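PDB 6VXC: trans-4-hydroxy-L-proline dehydratase from Clostridioides difficile 70-100-2010, which uses a glycyl radical to dehydrate trans-4-hydroxy-L-proline to (S)-1-pyrroline-5-carboxylate in the anaerobic breakdown of hydroxyproline. Local coordinates for residues Thr157-Glu171 with Tyr519-Ile531. Sequence-based numbering, arbitrary orientation.
Sequences TPEWLAAYEAGMFTE and YMIDIKIEGNAVI
Helix 158-166 crosses the long helix containing Tyr519-Ile531 at -110°, their axes 9.5 Å apart, and Trp160 meets Ile523 where the backbones come nearest. This is a steep helix-helix packing within the pyruvate formate lyase-like part of a glycyl radical enzyme, away from the annotated active-site residues. At the crossing, Ile523 CG2 lies 3.6 Å from Trp160 CA and Ile523 O lies at the indole's edge by CD1, while Gly527, having no side chain, lets the indole come close to the backbone of its helix. Helix 158-166 ends in a Schellman motif at Gly167, whose positive phi suits glycine and turns the chain into 168-171. Met520 SD touches the CB atoms of both Ala163 and Met168, each at 3.8 Å, and borders the edge of the Phe169 ring in a Met-aromatic contact. Over one face of that ring runs the long aliphatic chain of Lys524, a CH-pi contact with CD 4.1 Å from the centroid. With CG anti to the backbone N (chi1 174°) and a bend at chi2, Lys524 carries its ammonium past the ring to Thr170 O, 2.8 Å from NZ and in the carbonyl plane, and into a salt bridge with Glu171. Thr468 O also accepts from NZ, so this buried charge has several oxygen partners. Beside them, a water accepts from Trp160 NE1 at 2.8 Å and lies 2.8 Å from Asn528 OD1.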
# COMPACT_ATOMS: atom_id res chain seq x y z
N THR A 157 5.25 -20.84 15.32
CA THR A 157 4.72 -21.73 16.33
C THR A 157 3.39 -22.33 15.87
O THR A 157 2.72 -21.78 14.99
CB THR A 157 4.49 -21.00 17.65
OG1 THR A 157 3.43 -20.04 17.49
CG2 THR A 157 5.74 -20.32 18.14
N PRO A 158 2.97 -23.44 16.47
CA PRO A 158 1.64 -23.97 16.15
C PRO A 158 0.51 -23.02 16.51
O PRO A 158 -0.52 -23.02 15.84
CB PRO A 158 1.56 -25.26 16.98
CG PRO A 158 2.69 -25.22 17.92
CD PRO A 158 3.74 -24.32 17.36
N GLU A 159 0.68 -22.20 17.55
CA GLU A 159 -0.34 -21.21 17.88
C GLU A 159 -0.48 -20.16 16.78
O GLU A 159 -1.60 -19.73 16.46
CB GLU A 159 -0.02 -20.55 19.22
CG GLU A 159 -0.15 -21.43 20.46
CD GLU A 159 1.07 -22.30 20.76
OE1 GLU A 159 2.08 -22.27 20.02
OE2 GLU A 159 1.01 -23.02 21.76
N TRP A 160 0.64 -19.69 16.23
CA TRP A 160 0.65 -18.77 15.09
C TRP A 160 -0.02 -19.39 13.87
O TRP A 160 -0.83 -18.75 13.19
CB TRP A 160 2.09 -18.37 14.76
CG TRP A 160 2.29 -17.26 13.74
CD1 TRP A 160 2.63 -15.96 14.02
CD2 TRP A 160 2.20 -17.34 12.31
NE1 TRP A 160 2.74 -15.24 12.86
CE2 TRP A 160 2.48 -16.06 11.79
CE3 TRP A 160 1.89 -18.38 11.42
CZ2 TRP A 160 2.47 -15.78 10.42
CZ3 TRP A 160 1.88 -18.10 10.05
CH2 TRP A 160 2.16 -16.81 9.57
N LEU A 161 0.36 -20.63 13.55
CA LEU A 161 -0.19 -21.30 12.37
C LEU A 161 -1.70 -21.50 12.52
O LEU A 161 -2.44 -21.36 11.55
CB LEU A 161 0.52 -22.64 12.14
CG LEU A 161 1.97 -22.51 11.65
CD1 LEU A 161 2.78 -23.79 11.88
CD2 LEU A 161 2.00 -22.13 10.17
N ALA A 162 -2.16 -21.84 13.71
CA ALA A 162 -3.60 -22.00 13.91
C ALA A 162 -4.32 -20.67 13.74
O ALA A 162 -5.35 -20.60 13.05
CB ALA A 162 -3.88 -22.61 15.28
N ALA A 163 -3.79 -19.61 14.34
CA ALA A 163 -4.42 -18.30 14.23
C ALA A 163 -4.40 -17.80 12.79
O ALA A 163 -5.42 -17.35 12.27
CB ALA A 163 -3.72 -17.32 15.17
N TYR A 164 -3.25 -17.93 12.12
CA TYR A 164 -3.15 -17.55 10.72
C TYR A 164 -4.17 -18.29 9.87
O TYR A 164 -4.95 -17.68 9.12
CB TYR A 164 -1.71 -17.80 10.24
CG TYR A 164 -1.48 -17.74 8.74
CD1 TYR A 164 -1.47 -16.52 8.06
CD2 TYR A 164 -1.22 -18.90 8.02
CE1 TYR A 164 -1.24 -16.48 6.70
CE2 TYR A 164 -0.98 -18.87 6.66
CZ TYR A 164 -0.99 -17.66 6.00
OH TYR A 164 -0.75 -17.67 4.65
N GLU A 165 -4.23 -19.62 10.03
CA GLU A 165 -5.14 -20.42 9.23
C GLU A 165 -6.60 -20.09 9.51
O GLU A 165 -7.44 -20.24 8.62
CB GLU A 165 -4.88 -21.91 9.47
CG GLU A 165 -3.71 -22.41 8.71
CD GLU A 165 -3.28 -23.78 9.17
OE1 GLU A 165 -4.04 -24.41 9.95
OE2 GLU A 165 -2.18 -24.22 8.78
N ALA A 166 -6.91 -19.66 10.73
CA ALA A 166 -8.28 -19.31 11.11
C ALA A 166 -8.71 -17.91 10.70
O ALA A 166 -9.87 -17.55 10.91
CB ALA A 166 -8.44 -19.44 12.63
N GLY A 167 -7.82 -17.10 10.15
CA GLY A 167 -8.17 -15.75 9.77
C GLY A 167 -8.14 -14.74 10.90
O GLY A 167 -8.79 -13.70 10.79
N MET A 168 -7.40 -15.01 11.99
CA MET A 168 -7.22 -14.01 13.03
C MET A 168 -6.35 -12.85 12.56
O MET A 168 -6.48 -11.73 13.06
CB MET A 168 -6.57 -14.64 14.29
CG MET A 168 -7.36 -15.77 14.94
SD MET A 168 -9.11 -15.33 15.23
CE MET A 168 -8.99 -13.84 16.23
N PHE A 169 -5.42 -13.11 11.65
CA PHE A 169 -4.54 -12.06 11.16
C PHE A 169 -3.91 -12.57 9.87
O PHE A 169 -4.05 -13.73 9.51
CB PHE A 169 -3.50 -11.66 12.21
CG PHE A 169 -2.62 -12.80 12.72
CD1 PHE A 169 -1.58 -13.30 11.94
CD2 PHE A 169 -2.80 -13.31 14.00
CE1 PHE A 169 -0.74 -14.32 12.43
CE2 PHE A 169 -1.97 -14.34 14.49
CZ PHE A 169 -0.94 -14.85 13.70
N THR A 170 -3.23 -11.67 9.16
CA THR A 170 -2.50 -12.04 7.95
C THR A 170 -1.02 -11.79 8.17
O THR A 170 -0.61 -11.26 9.20
CB THR A 170 -3.00 -11.27 6.71
OG1 THR A 170 -2.57 -9.91 6.79
CG2 THR A 170 -4.54 -11.32 6.57
N GLU A 171 -0.21 -12.15 7.17
CA GLU A 171 1.25 -12.04 7.25
C GLU A 171 1.78 -11.43 5.95
O GLU A 171 1.78 -12.08 4.91
CB GLU A 171 1.89 -13.41 7.49
CG GLU A 171 3.40 -13.33 7.43
CD GLU A 171 3.95 -12.20 8.26
OE1 GLU A 171 3.58 -12.10 9.45
OE2 GLU A 171 4.74 -11.39 7.74
N TYR A 519 -3.22 -11.65 23.98
CA TYR A 519 -2.69 -12.94 23.53
C TYR A 519 -2.47 -12.95 22.03
O TYR A 519 -1.42 -13.38 21.54
CB TYR A 519 -3.66 -14.04 23.94
CG TYR A 519 -3.26 -15.43 23.47
CD1 TYR A 519 -2.16 -16.08 24.02
CD2 TYR A 519 -4.01 -16.10 22.52
CE1 TYR A 519 -1.81 -17.35 23.62
CE2 TYR A 519 -3.68 -17.37 22.11
CZ TYR A 519 -2.57 -17.99 22.66
OH TYR A 519 -2.23 -19.26 22.26
N MET A 520 -3.45 -12.46 21.26
CA MET A 520 -3.33 -12.53 19.81
C MET A 520 -2.22 -11.60 19.31
O MET A 520 -1.49 -11.95 18.36
CB MET A 520 -4.69 -12.18 19.18
CG MET A 520 -4.85 -12.63 17.72
SD MET A 520 -4.50 -14.38 17.43
CE MET A 520 -5.59 -15.11 18.64
N ILE A 521 -2.07 -10.43 19.93
CA ILE A 521 -0.97 -9.54 19.57
C ILE A 521 0.38 -10.18 19.95
O ILE A 521 1.34 -10.14 19.17
CB ILE A 521 -1.15 -8.16 20.22
CG1 ILE A 521 -2.44 -7.47 19.72
CG2 ILE A 521 0.07 -7.27 19.94
CD1 ILE A 521 -2.55 -7.37 18.22
N ASP A 522 0.46 -10.80 21.13
CA ASP A 522 1.69 -11.50 21.49
C ASP A 522 2.06 -12.55 20.44
O ASP A 522 3.22 -12.66 20.04
CB ASP A 522 1.55 -12.16 22.87
CG ASP A 522 1.89 -11.23 24.02
OD1 ASP A 522 2.35 -10.10 23.79
OD2 ASP A 522 1.71 -11.66 25.19
N ILE A 523 1.07 -13.33 19.98
CA ILE A 523 1.33 -14.35 18.96
C ILE A 523 1.87 -13.71 17.69
O ILE A 523 2.84 -14.19 17.09
CB ILE A 523 0.06 -15.16 18.67
CG1 ILE A 523 -0.29 -16.07 19.83
CG2 ILE A 523 0.21 -15.96 17.37
CD1 ILE A 523 -1.58 -16.83 19.59
N LYS A 524 1.20 -12.64 17.23
CA LYS A 524 1.59 -11.98 15.99
C LYS A 524 2.99 -11.38 16.09
O LYS A 524 3.79 -11.49 15.16
CB LYS A 524 0.57 -10.89 15.64
CG LYS A 524 0.92 -10.01 14.44
CD LYS A 524 1.01 -10.80 13.15
CE LYS A 524 1.16 -9.87 11.95
NZ LYS A 524 1.60 -10.59 10.72
N ILE A 525 3.28 -10.72 17.20
CA ILE A 525 4.56 -10.04 17.38
C ILE A 525 5.71 -11.05 17.41
O ILE A 525 6.77 -10.82 16.83
CB ILE A 525 4.53 -9.18 18.66
CG1 ILE A 525 3.46 -8.08 18.58
CG2 ILE A 525 5.89 -8.58 18.94
CD1 ILE A 525 3.90 -6.83 17.89
N GLU A 526 5.51 -12.18 18.09
CA GLU A 526 6.56 -13.20 18.13
C GLU A 526 6.89 -13.71 16.73
O GLU A 526 8.06 -13.81 16.36
CB GLU A 526 6.15 -14.35 19.04
CG GLU A 526 7.09 -15.54 18.94
CD GLU A 526 6.86 -16.60 20.02
OE1 GLU A 526 5.80 -16.57 20.69
OE2 GLU A 526 7.73 -17.49 20.17
N GLY A 527 5.87 -14.01 15.93
CA GLY A 527 6.12 -14.35 14.54
C GLY A 527 6.77 -13.21 13.77
O GLY A 527 7.71 -13.43 13.01
N ASN A 528 6.28 -11.99 13.97
CA ASN A 528 6.89 -10.83 13.32
C ASN A 528 8.39 -10.74 13.60
O ASN A 528 9.18 -10.42 12.71
CB ASN A 528 6.23 -9.54 13.80
CG ASN A 528 4.89 -9.27 13.15
OD1 ASN A 528 4.42 -10.03 12.30
ND2 ASN A 528 4.23 -8.20 13.60
N ALA A 529 8.80 -10.97 14.85
CA ALA A 529 10.21 -10.83 15.20
C ALA A 529 11.06 -11.85 14.46
O ALA A 529 12.10 -11.52 13.90
CB ALA A 529 10.41 -10.96 16.72
N VAL A 530 10.61 -13.11 14.42
CA VAL A 530 11.27 -14.12 13.60
C VAL A 530 11.35 -13.65 12.15
O VAL A 530 12.39 -13.79 11.50
CB VAL A 530 10.53 -15.47 13.71
CG1 VAL A 530 11.05 -16.45 12.67
CG2 VAL A 530 10.70 -16.05 15.13
N ILE A 531 10.24 -13.13 11.62
CA ILE A 531 10.20 -12.73 10.21
C ILE A 531 11.12 -11.54 9.95
O ILE A 531 11.77 -11.46 8.91
CB ILE A 531 8.74 -12.44 9.78
CG1 ILE A 531 7.97 -13.76 9.75
CG2 ILE A 531 8.68 -11.72 8.43
CD1 ILE A 531 6.49 -13.58 9.72
O HOH W 1 3.93 -16.81 17.47
O HOH W 2 3.61 -12.73 12.01
O HOH W 3 5.82 -9.91 9.85